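Long-range contact in CaaX farnesyltransferase alpha subunit Ram2 (Aspergillus fumigatus, PDB 4L9P), which forms with its beta subunit a protein farnesyltransferase that attaches a farnesyl lipid to CAAX-box proteins, and probably also serves a geranylgeranyltransferase: residues Ser248-Trp262 with Pro275-Val287. The protein carries 1 engineered substitution. Residues are numbered along the deposited sequence; the frame is centred on the assembly and turned at random.
Sequences SQSRILEAPENRSPW and PLSEWKDFARSFV. With EDO (1,2-ethanediol), chain H.
Gln249 lies flat on Phe282 and reaches on to Trp279. Its CG stands beside the backbone N (chi1 -68°), and the extended chain slides past the Phe282 and Trp279 side chains, in the direction opposite to theirs. CB meets Phe282 CZ. CG sits over the centre of the Phe282 ring, 3.7 Å from the centroid, as a CH-pi contact, and also packs against Trp279 CZ2. The terminal amide stacks on Phe282, the planes 6° apart, with CD and OE1 near CD1 of that ring. NE2 ends over a face of Trp279, 3.2 Å from NE1; both are donors, so no hydrogen bond forms. Phe282 fits as a knob among Gln249, Ile252, Leu253 and Trp262. Behind it, Trp262 makes two offset edge-to-face pairs: the edge of Trp279 points to its face, and its own edge points to the face of Phe286, with the Trp262 and Phe286 planes at 75°. Ile252 CD1 covers the centre of a Trp262 face. Trp262 NE1 donates to Pro256 O at 3.0 Å, which ties down the indole. Trp309 of helix 304-317 stacks on Trp279. The segments share no hydrogen bond. Chiefly apolar packing therefore joins the hairpin of helices 238-254 and 259-272 to helix 280-284 and its flanking residues.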
loop_
_atom_site.group_PDB
_atom_site.type_symbol
_atom_site.label_atom_id
_atom_site.label_comp_id
_atom_site.label_asym_id
_atom_site.label_seq_id
_atom_site.Cartn_x
_atom_site.Cartn_y
_atom_site.Cartn_z
ATOM N N SER A 248 -28.278 0.239 -6.274
ATOM C CA SER A 248 -27.449 1.229 -5.547
ATOM C C SER A 248 -28.325 2.246 -4.803
ATOM O O SER A 248 -28.006 2.552 -3.638
ATOM C CB SER A 248 -26.519 1.947 -6.514
ATOM O OG SER A 248 -25.657 1.006 -7.124
ATOM N N GLN A 249 -29.365 2.793 -5.476
ATOM C CA GLN A 249 -30.241 3.744 -4.797
ATOM C C GLN A 249 -30.884 3.081 -3.599
ATOM O O GLN A 249 -30.994 3.692 -2.551
ATOM C CB GLN A 249 -31.302 4.306 -5.734
ATOM C CG GLN A 249 -30.717 5.196 -6.804
ATOM C CD GLN A 249 -31.781 5.968 -7.584
ATOM O OE1 GLN A 249 -32.972 5.689 -7.448
ATOM N NE2 GLN A 249 -31.357 6.955 -8.376
ATOM N N SER A 250 -31.355 1.842 -3.747
ATOM C CA SER A 250 -32.026 1.175 -2.618
ATOM C C SER A 250 -31.089 0.982 -1.431
ATOM O O SER A 250 -31.494 1.115 -0.278
ATOM C CB SER A 250 -32.519 -0.195 -3.028
ATOM O OG SER A 250 -33.577 -0.087 -3.947
ATOM N N ARG A 251 -29.827 0.664 -1.707
ATOM C CA ARG A 251 -28.883 0.529 -0.615
ATOM C C ARG A 251 -28.553 1.883 0.021
ATOM O O ARG A 251 -28.416 1.973 1.237
ATOM C CB ARG A 251 -27.596 -0.150 -1.093
ATOM C CG ARG A 251 -27.788 -1.572 -1.643
ATOM C CD ARG A 251 -28.207 -2.631 -0.581
ATOM N NE ARG A 251 -29.530 -2.555 -0.103
ATOM C CZ ARG A 251 -30.609 -2.953 -0.803
ATOM N NH1 ARG A 251 -30.462 -3.376 -2.058
ATOM N NH2 ARG A 251 -31.848 -2.882 -0.272
ATOM N N ILE A 252 -28.392 2.924 -0.807
ATOM C CA ILE A 252 -28.122 4.290 -0.286
ATOM C C ILE A 252 -29.230 4.704 0.697
ATOM O O ILE A 252 -28.947 5.228 1.786
ATOM C CB ILE A 252 -28.011 5.291 -1.436
ATOM C CG1 ILE A 252 -26.636 5.048 -2.129
ATOM C CG2 ILE A 252 -28.140 6.745 -0.925
ATOM C CD1 ILE A 252 -26.542 5.763 -3.488
ATOM N N LEU A 253 -30.481 4.401 0.373
ATOM C CA LEU A 253 -31.577 4.850 1.237
ATOM C C LEU A 253 -31.523 4.189 2.634
ATOM O O LEU A 253 -32.028 4.740 3.611
ATOM C CB LEU A 253 -32.927 4.554 0.556
ATOM C CG LEU A 253 -33.232 5.423 -0.668
ATOM C CD1 LEU A 253 -34.391 4.815 -1.469
ATOM C CD2 LEU A 253 -33.543 6.870 -0.270
ATOM N N GLU A 254 -30.875 3.041 2.750
ATOM C CA GLU A 254 -30.706 2.422 4.067
ATOM C C GLU A 254 -29.696 3.135 4.942
ATOM O O GLU A 254 -29.736 2.983 6.180
ATOM C CB GLU A 254 -30.260 0.959 3.930
ATOM C CG GLU A 254 -31.257 0.101 3.170
ATOM C CD GLU A 254 -30.735 -1.276 2.780
ATOM O OE1 GLU A 254 -29.537 -1.564 2.856
ATOM O OE2 GLU A 254 -31.569 -2.104 2.407
ATOM N N ALA A 255 -28.776 3.905 4.323
ATOM C CA ALA A 255 -27.644 4.522 5.069
ATOM C C ALA A 255 -27.004 5.529 4.150
ATOM O O ALA A 255 -26.028 5.260 3.487
ATOM C CB ALA A 255 -26.609 3.449 5.542
ATOM N N PRO A 256 -27.609 6.720 4.045
ATOM C CA PRO A 256 -27.178 7.628 2.970
ATOM C C PRO A 256 -25.754 8.169 3.128
ATOM O O PRO A 256 -25.213 8.609 2.123
ATOM C CB PRO A 256 -28.187 8.812 3.091
ATOM C CG PRO A 256 -29.397 8.150 3.609
ATOM C CD PRO A 256 -28.865 7.191 4.678
ATOM N N GLU A 257 -25.167 8.153 4.326
ATOM C CA GLU A 257 -23.788 8.651 4.456
ATOM C C GLU A 257 -22.745 7.575 4.098
ATOM O O GLU A 257 -21.552 7.841 4.160
ATOM C CB GLU A 257 -23.578 9.194 5.874
ATOM C CG GLU A 257 -22.294 10.005 6.124
ATOM C CD GLU A 257 -22.083 11.170 5.185
ATOM O OE1 GLU A 257 -23.036 11.542 4.490
ATOM O OE2 GLU A 257 -20.959 11.746 5.167
ATOM N N ASN A 258 -23.179 6.386 3.674
ATOM C CA ASN A 258 -22.236 5.309 3.320
ATOM C C ASN A 258 -21.624 5.595 1.946
ATOM O O ASN A 258 -22.325 5.559 0.932
ATOM C CB ASN A 258 -23.074 4.062 3.265
ATOM C CG ASN A 258 -22.360 2.835 2.742
ATOM O OD1 ASN A 258 -21.131 2.768 2.650
ATOM N ND2 ASN A 258 -23.174 1.807 2.435
ATOM N N ARG A 259 -20.319 5.851 1.882
ATOM C CA ARG A 259 -19.684 6.217 0.616
ATOM C C ARG A 259 -19.784 5.124 -0.444
ATOM O O ARG A 259 -19.886 5.415 -1.623
ATOM C CB ARG A 259 -18.214 6.559 0.865
ATOM C CG ARG A 259 -17.407 6.867 -0.389
ATOM C CD ARG A 259 -16.006 7.251 0.043
ATOM N NE ARG A 259 -16.025 8.368 1.018
ATOM C CZ ARG A 259 -16.161 9.659 0.730
ATOM N NH1 ARG A 259 -16.218 10.079 -0.550
ATOM N NH2 ARG A 259 -16.150 10.544 1.736
ATOM N N SER A 260 -19.698 3.859 -0.017
ATOM C CA SER A 260 -19.469 2.765 -0.992
ATOM C C SER A 260 -20.463 2.699 -2.161
ATOM O O SER A 260 -20.027 2.622 -3.289
ATOM C CB SER A 260 -19.390 1.401 -0.277
ATOM O OG SER A 260 -18.254 1.373 0.602
ATOM N N PRO A 261 -21.793 2.728 -1.894
ATOM C CA PRO A 261 -22.735 2.651 -3.033
ATOM C C PRO A 261 -22.701 3.910 -3.903
ATOM O O PRO A 261 -22.993 3.793 -5.077
ATOM C CB PRO A 261 -24.124 2.525 -2.371
ATOM C CG PRO A 261 -23.939 3.116 -0.956
ATOM C CD PRO A 261 -22.511 2.609 -0.599
ATOM N N TRP A 262 -22.369 5.072 -3.339
ATOM C CA TRP A 262 -22.247 6.280 -4.167
ATOM C C TRP A 262 -21.070 6.116 -5.118
ATOM O O TRP A 262 -21.157 6.464 -6.310
ATOM C CB TRP A 262 -22.045 7.528 -3.304
ATOM C CG TRP A 262 -23.264 7.923 -2.514
ATOM C CD1 TRP A 262 -23.501 7.648 -1.205
ATOM C CD2 TRP A 262 -24.341 8.758 -2.955
ATOM N NE1 TRP A 262 -24.692 8.243 -0.790
ATOM C CE2 TRP A 262 -25.232 8.912 -1.856
ATOM C CE3 TRP A 262 -24.660 9.381 -4.183
ATOM C CZ2 TRP A 262 -26.412 9.704 -1.941
ATOM C CZ3 TRP A 262 -25.867 10.132 -4.278
ATOM C CH2 TRP A 262 -26.695 10.307 -3.149
ATOM N N PRO A 275 -24.266 10.280 -17.820
ATOM C CA PRO A 275 -23.842 11.418 -17.003
ATOM C C PRO A 275 -24.291 11.345 -15.545
ATOM O O PRO A 275 -25.304 10.744 -15.264
ATOM C CB PRO A 275 -24.524 12.598 -17.688
ATOM C CG PRO A 275 -25.800 11.992 -18.222
ATOM C CD PRO A 275 -25.421 10.601 -18.695
ATOM N N LEU A 276 -23.555 11.981 -14.629
ATOM C CA LEU A 276 -23.988 12.091 -13.227
ATOM C C LEU A 276 -25.388 12.722 -13.102
ATOM O O LEU A 276 -26.118 12.449 -12.167
ATOM C CB LEU A 276 -22.972 12.900 -12.432
ATOM C CG LEU A 276 -21.586 12.248 -12.363
ATOM C CD1 LEU A 276 -20.613 13.198 -11.672
ATOM C CD2 LEU A 276 -21.567 10.860 -11.658
ATOM N N SER A 277 -25.775 13.539 -14.073
ATOM C CA SER A 277 -27.073 14.197 -13.981
ATOM C C SER A 277 -28.268 13.210 -13.988
ATOM O O SER A 277 -29.392 13.585 -13.615
ATOM C CB SER A 277 -27.227 15.268 -15.085
ATOM O OG SER A 277 -27.046 14.662 -16.347
ATOM N N GLU A 278 -28.056 11.952 -14.403
ATOM C CA GLU A 278 -29.111 10.965 -14.230
ATOM C C GLU A 278 -29.594 10.860 -12.804
ATOM O O GLU A 278 -30.711 10.404 -12.580
ATOM C CB GLU A 278 -28.660 9.560 -14.630
ATOM C CG GLU A 278 -28.521 9.400 -16.084
ATOM C CD GLU A 278 -28.777 7.979 -16.572
ATOM O OE1 GLU A 278 -29.017 6.987 -15.776
ATOM O OE2 GLU A 278 -28.691 7.877 -17.804
ATOM N N TRP A 279 -28.730 11.193 -11.845
ATOM C CA TRP A 279 -29.114 11.124 -10.440
ATOM C C TRP A 279 -29.314 12.490 -9.774
ATOM O O TRP A 279 -29.279 12.595 -8.563
ATOM C CB TRP A 279 -28.067 10.349 -9.632
ATOM C CG TRP A 279 -28.223 8.865 -9.731
ATOM C CD1 TRP A 279 -28.917 8.109 -10.674
ATOM C CD2 TRP A 279 -27.715 7.957 -8.779
ATOM N NE1 TRP A 279 -28.827 6.763 -10.334
ATOM C CE2 TRP A 279 -28.093 6.650 -9.178
ATOM C CE3 TRP A 279 -26.979 8.129 -7.605
ATOM C CZ2 TRP A 279 -27.731 5.503 -8.444
ATOM C CZ3 TRP A 279 -26.621 7.028 -6.871
ATOM C CH2 TRP A 279 -27.029 5.714 -7.266
ATOM N N LYS A 280 -29.565 13.530 -10.568
ATOM C CA LYS A 280 -29.652 14.861 -9.994
ATOM C C LYS A 280 -30.784 14.940 -8.976
ATOM O O LYS A 280 -30.597 15.424 -7.881
ATOM C CB LYS A 280 -29.817 15.898 -11.099
ATOM C CG LYS A 280 -29.759 17.351 -10.624
ATOM C CD LYS A 280 -29.971 18.295 -11.793
ATOM C CE LYS A 280 -30.151 19.705 -11.291
ATOM N NZ LYS A 280 -30.591 20.598 -12.388
ATOM N N ASP A 281 -31.949 14.415 -9.323
ATOM C CA ASP A 281 -33.081 14.543 -8.428
ATOM C C ASP A 281 -32.895 13.642 -7.217
ATOM O O ASP A 281 -33.252 14.016 -6.102
ATOM C CB ASP A 281 -34.340 14.143 -9.167
ATOM C CG ASP A 281 -34.783 15.181 -10.148
ATOM O OD1 ASP A 281 -34.411 16.368 -9.998
ATOM O OD2 ASP A 281 -35.540 14.796 -11.067
ATOM N N PHE A 282 -32.353 12.440 -7.429
ATOM C CA PHE A 282 -32.088 11.554 -6.310
ATOM C C PHE A 282 -31.124 12.255 -5.322
ATOM O O PHE A 282 -31.357 12.243 -4.121
ATOM C CB PHE A 282 -31.455 10.253 -6.812
ATOM C CG PHE A 282 -31.135 9.262 -5.728
ATOM C CD1 PHE A 282 -32.158 8.608 -5.076
ATOM C CD2 PHE A 282 -29.806 8.946 -5.404
ATOM C CE1 PHE A 282 -31.918 7.675 -4.111
ATOM C CE2 PHE A 282 -29.532 8.005 -4.411
ATOM C CZ PHE A 282 -30.608 7.353 -3.774
ATOM N N ALA A 283 -30.039 12.846 -5.824
ATOM C CA ALA A 283 -29.069 13.521 -4.960
ATOM C C ALA A 283 -29.747 14.686 -4.238
ATOM O O ALA A 283 -29.562 14.848 -3.050
ATOM C CB ALA A 283 -27.861 14.027 -5.768
ATOM N N ARG A 284 -30.550 15.482 -4.951
ATOM C CA ARG A 284 -31.250 16.598 -4.301
ATOM C C ARG A 284 -32.154 16.132 -3.167
ATOM O O ARG A 284 -32.426 16.907 -2.230
ATOM C CB ARG A 284 -32.126 17.335 -5.312
ATOM C CG ARG A 284 -31.383 18.015 -6.421
ATOM C CD ARG A 284 -32.362 18.746 -7.375
ATOM N NE ARG A 284 -32.464 20.146 -6.986
ATOM C CZ ARG A 284 -33.587 20.826 -6.702
ATOM N NH1 ARG A 284 -34.796 20.254 -6.743
ATOM N NH2 ARG A 284 -33.490 22.109 -6.354
ATOM N N SER A 285 -32.692 14.910 -3.258
ATOM C CA SER A 285 -33.606 14.442 -2.206
ATOM C C SER A 285 -32.950 14.357 -0.811
ATOM O O SER A 285 -33.667 14.276 0.190
ATOM C CB SER A 285 -34.274 13.107 -2.578
ATOM O OG SER A 285 -33.371 12.002 -2.526
ATOM N N PHE A 286 -31.612 14.362 -0.746
ATOM C CA PHE A 286 -30.898 14.270 0.525
ATOM C C PHE A 286 -30.475 15.647 1.016
ATOM O O PHE A 286 -29.813 15.766 2.050
ATOM C CB PHE A 286 -29.664 13.356 0.409
ATOM C CG PHE A 286 -30.016 11.967 0.022
ATOM C CD1 PHE A 286 -30.496 11.076 0.957
ATOM C CD2 PHE A 286 -29.965 11.573 -1.309
ATOM C CE1 PHE A 286 -30.889 9.740 0.555
ATOM C CE2 PHE A 286 -30.340 10.295 -1.711
ATOM C CZ PHE A 286 -30.794 9.371 -0.773
ATOM N N VAL A 287 -30.834 16.694 0.270
ATOM C CA VAL A 287 -30.316 18.028 0.559
ATOM C C VAL A 287 -31.504 18.950 0.498
ATOM O O VAL A 287 -31.828 19.417 -0.584
ATOM C CB VAL A 287 -29.162 18.468 -0.456
ATOM C CG1 VAL A 287 -28.584 19.821 -0.079
ATOM C CG2 VAL A 287 -28.023 17.403 -0.525
HETATM C C1 EDO H . -17.781 13.023 6.349
HETATM O O1 EDO H . -17.761 14.332 6.931
HETATM C C2 EDO H . -18.480 12.108 7.354
HETATM O O2 EDO H . -19.876 12.453 7.528
#